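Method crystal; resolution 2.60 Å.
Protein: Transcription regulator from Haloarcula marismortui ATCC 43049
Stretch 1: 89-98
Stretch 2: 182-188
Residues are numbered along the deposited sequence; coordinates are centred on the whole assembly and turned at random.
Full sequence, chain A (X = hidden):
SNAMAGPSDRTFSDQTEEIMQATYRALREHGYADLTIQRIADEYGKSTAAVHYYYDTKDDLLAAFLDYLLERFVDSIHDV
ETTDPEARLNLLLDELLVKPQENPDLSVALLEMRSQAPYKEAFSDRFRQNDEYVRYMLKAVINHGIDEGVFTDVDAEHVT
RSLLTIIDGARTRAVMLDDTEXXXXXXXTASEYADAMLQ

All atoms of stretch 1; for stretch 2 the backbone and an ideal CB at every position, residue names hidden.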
# COMPACT_ATOMS: atom_id res chain seq x y z
N LEU A 89 14.40 18.63 -1.78
CA LEU A 89 13.90 17.41 -1.19
C LEU A 89 12.52 17.73 -0.67
O LEU A 89 11.52 17.12 -1.10
CB LEU A 89 14.80 16.91 -0.05
CG LEU A 89 14.50 15.48 0.44
CD1 LEU A 89 14.27 14.44 -0.69
CD2 LEU A 89 15.57 15.00 1.36
N ASN A 90 12.45 18.74 0.19
CA ASN A 90 11.17 19.09 0.79
C ASN A 90 10.05 19.27 -0.22
O ASN A 90 8.96 18.71 -0.06
CB ASN A 90 11.31 20.31 1.70
CG ASN A 90 11.88 19.95 3.05
OD1 ASN A 90 11.47 18.97 3.65
ND2 ASN A 90 12.83 20.74 3.52
N LEU A 91 10.33 20.05 -1.26
CA LEU A 91 9.37 20.34 -2.30
C LEU A 91 8.93 19.08 -3.01
O LEU A 91 7.77 18.94 -3.37
CB LEU A 91 9.99 21.32 -3.28
CG LEU A 91 9.68 22.81 -3.07
CD1 LEU A 91 9.43 23.20 -1.61
CD2 LEU A 91 10.76 23.72 -3.72
N LEU A 92 9.85 18.14 -3.21
CA LEU A 92 9.46 16.86 -3.79
C LEU A 92 8.57 16.09 -2.84
O LEU A 92 7.51 15.61 -3.23
CB LEU A 92 10.68 16.03 -4.18
CG LEU A 92 11.12 16.28 -5.61
CD1 LEU A 92 10.94 17.73 -6.00
CD2 LEU A 92 12.56 15.85 -5.80
N LEU A 93 8.99 15.99 -1.58
CA LEU A 93 8.17 15.34 -0.58
C LEU A 93 6.81 15.97 -0.48
O LEU A 93 5.82 15.25 -0.37
CB LEU A 93 8.85 15.32 0.78
CG LEU A 93 10.07 14.42 0.74
CD1 LEU A 93 10.90 14.60 2.02
CD2 LEU A 93 9.64 12.94 0.46
N ASP A 94 6.74 17.30 -0.51
CA ASP A 94 5.45 17.98 -0.51
C ASP A 94 4.64 17.52 -1.70
O ASP A 94 3.49 17.13 -1.55
CB ASP A 94 5.60 19.47 -0.56
CG ASP A 94 6.16 20.02 0.71
OD1 ASP A 94 6.38 19.25 1.68
OD2 ASP A 94 6.41 21.25 0.73
N GLU A 95 5.26 17.52 -2.86
CA GLU A 95 4.59 17.10 -4.08
C GLU A 95 4.00 15.69 -3.96
O GLU A 95 2.88 15.44 -4.42
CB GLU A 95 5.55 17.18 -5.24
CG GLU A 95 4.87 17.60 -6.50
CD GLU A 95 4.24 18.98 -6.39
OE1 GLU A 95 3.07 19.12 -6.82
OE2 GLU A 95 4.92 19.92 -5.88
N LEU A 96 4.72 14.78 -3.33
CA LEU A 96 4.28 13.39 -3.26
C LEU A 96 3.32 13.15 -2.10
O LEU A 96 2.53 12.21 -2.13
CB LEU A 96 5.50 12.48 -3.11
CG LEU A 96 6.48 12.33 -4.27
CD1 LEU A 96 7.91 12.22 -3.76
CD2 LEU A 96 6.09 11.13 -5.07
N LEU A 97 3.37 14.01 -1.08
CA LEU A 97 2.64 13.74 0.17
C LEU A 97 1.61 14.79 0.59
O LEU A 97 0.66 14.44 1.25
CB LEU A 97 3.58 13.45 1.34
CG LEU A 97 3.86 12.01 1.79
CD1 LEU A 97 3.39 10.98 0.80
CD2 LEU A 97 5.32 11.83 2.11
N VAL A 98 1.78 16.05 0.22
CA VAL A 98 0.76 17.04 0.56
C VAL A 98 -0.27 17.29 -0.56
O VAL A 98 -1.47 17.33 -0.29
CB VAL A 98 1.36 18.35 1.12
CG1 VAL A 98 2.57 18.03 1.96
CG2 VAL A 98 1.72 19.31 0.00
N UNK A 182 -3.39 10.41 7.03
CA UNK A 182 -2.33 9.44 6.90
C UNK A 182 -1.14 9.94 6.08
O UNK A 182 0.02 9.58 6.34
CB UNK A 182 -2.89 8.16 6.27
N UNK A 183 -1.44 10.76 5.07
CA UNK A 183 -0.40 11.35 4.29
C UNK A 183 0.26 12.46 5.09
O UNK A 183 1.47 12.68 4.97
CB UNK A 183 -0.95 11.87 2.96
N UNK A 184 -0.53 13.17 5.89
CA UNK A 184 0.00 14.31 6.61
C UNK A 184 0.97 13.81 7.69
O UNK A 184 2.06 14.39 7.87
CB UNK A 184 -1.13 15.14 7.22
N UNK A 185 0.62 12.71 8.37
CA UNK A 185 1.56 12.12 9.32
C UNK A 185 2.78 11.53 8.60
O UNK A 185 3.93 11.68 9.08
CB UNK A 185 0.86 11.04 10.15
N UNK A 186 2.55 10.86 7.47
CA UNK A 186 3.66 10.32 6.67
C UNK A 186 4.62 11.40 6.17
O UNK A 186 5.83 11.18 6.10
CB UNK A 186 3.10 9.55 5.47
N UNK A 187 4.08 12.57 5.83
CA UNK A 187 4.92 13.70 5.48
C UNK A 187 5.89 13.97 6.60
O UNK A 187 7.07 14.22 6.33
CB UNK A 187 4.08 14.94 5.18
N UNK A 188 5.42 13.91 7.85
CA UNK A 188 6.26 14.16 9.03
C UNK A 188 7.27 13.04 9.26
O UNK A 188 8.45 13.29 9.60
CB UNK A 188 5.39 14.33 10.27

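All seven positions of the second stretch have helical backbone angles, and their helix runs nearly antiparallel to that of stretch 1, at 161° with the axes 10.0 Å apart at their closest.

At position 182 the ideal CB has nothing of stretch 1 within 5.5 Å, and almost any helix-compatible residue would fit. The deposited residue is Glu-182, whose carboxylate is hydrogen-bonded elsewhere in the structure.

Position 183 points its CA-to-CB bond toward stretch 1, and its ideal CB lies 3.5 Å from Leu-97 O. Close packing against the end of a leucine-rich segment favours an aliphatic side chain such as leucine, isoleucine or methionine, though alanine could also be accommodated. It is Leu-183, with chi1 in m and chi2 in t; its CB packs against Leu-97 O.

Position 184 turns away, into space that stretch 1 leaves empty, so a polar residue would be comfortable. Glu-184 is found there; its side chain bends back, but makes no close contact with stretch 1. Position 185 is out of reach and equally permissive. Thr-185 uses its hydroxyl locally, in a weak hydrogen bond from OG1 to Glu-182 O at 3.4 Å.

At position 186 CA-to-CB points sideways, with the ideal CB 4.5 Å from Leu-97 CG. A small residue suits such proximity, although the direction alone would not forbid a larger one. Ala-186 fills the place with a methyl group, while Leu-97 CD2 approaches its backbone, 4.1 Å from Ala-186 O.

Position 187 also starts sideways, its ideal CB 4.2 Å from Leu-97 CB and 4.7 Å from Val-98 CG1. Farther along stretch 1 lie three acceptors: Asp-94 OD1, Asn-90 OD1 and Asn-90 O. A long side chain with an apolar stem and a cationic end is therefore expected; lysine could answer the charge, but arginine can address several acceptors at once. Arg-187 does so. Its CD packs 3.8 Å from Leu-97 CB and its CG 4.0 Å from Val-98 CG1, before NE forms a salt bridge with Asp-94 OD1 at 2.9 Å. NH2 also donates to Asp-94 OD1 at 3.1 Å and to Asn-90 OD1 at 2.9 Å. Both acceptor atoms lie at the guanidinium edge, near its plane, where N-H bonds point, while Leu-93 CB covers one face, 3.4 Å from Arg-187 NE.

Position 188 points away from stretch 1, so a polar residue is reasonable. The extended Gln-188 is hydrogen-bonded through NE2 elsewhere in the structure.

Stretch 2 (182-188) ELETARQ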
# COMPACT_ATOMS: atom_id res chain seq x y z
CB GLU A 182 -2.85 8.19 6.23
CG GLU A 182 -3.86 7.44 7.04
CD GLU A 182 -3.27 6.70 8.21
OE1 GLU A 182 -4.03 6.45 9.17
OE2 GLU A 182 -2.08 6.33 8.16
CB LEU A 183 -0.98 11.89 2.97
CG LEU A 183 -1.85 10.97 2.12
CD1 LEU A 183 -2.67 11.77 1.10
CD2 LEU A 183 -1.02 9.92 1.43
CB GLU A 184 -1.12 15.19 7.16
CG GLU A 184 -0.69 16.46 7.90
CD GLU A 184 -0.01 17.53 6.99
OE1 GLU A 184 1.22 17.44 6.74
OE2 GLU A 184 -0.73 18.49 6.57
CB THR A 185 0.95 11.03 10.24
OG1 THR A 185 1.02 9.77 9.57
CG2 THR A 185 -0.50 11.34 10.67
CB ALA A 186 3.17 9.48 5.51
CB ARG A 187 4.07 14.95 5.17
CG ARG A 187 4.85 16.12 4.61
CD ARG A 187 5.85 15.66 3.51
NE ARG A 187 6.79 16.71 3.10
CZ ARG A 187 7.98 16.93 3.66
NH1 ARG A 187 8.40 16.17 4.67
NH2 ARG A 187 8.75 17.92 3.21
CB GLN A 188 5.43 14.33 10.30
CG GLN A 188 6.32 14.74 11.47
CD GLN A 188 5.56 14.98 12.76
OE1 GLN A 188 4.50 15.60 12.75
NE2 GLN A 188 6.10 14.49 13.87
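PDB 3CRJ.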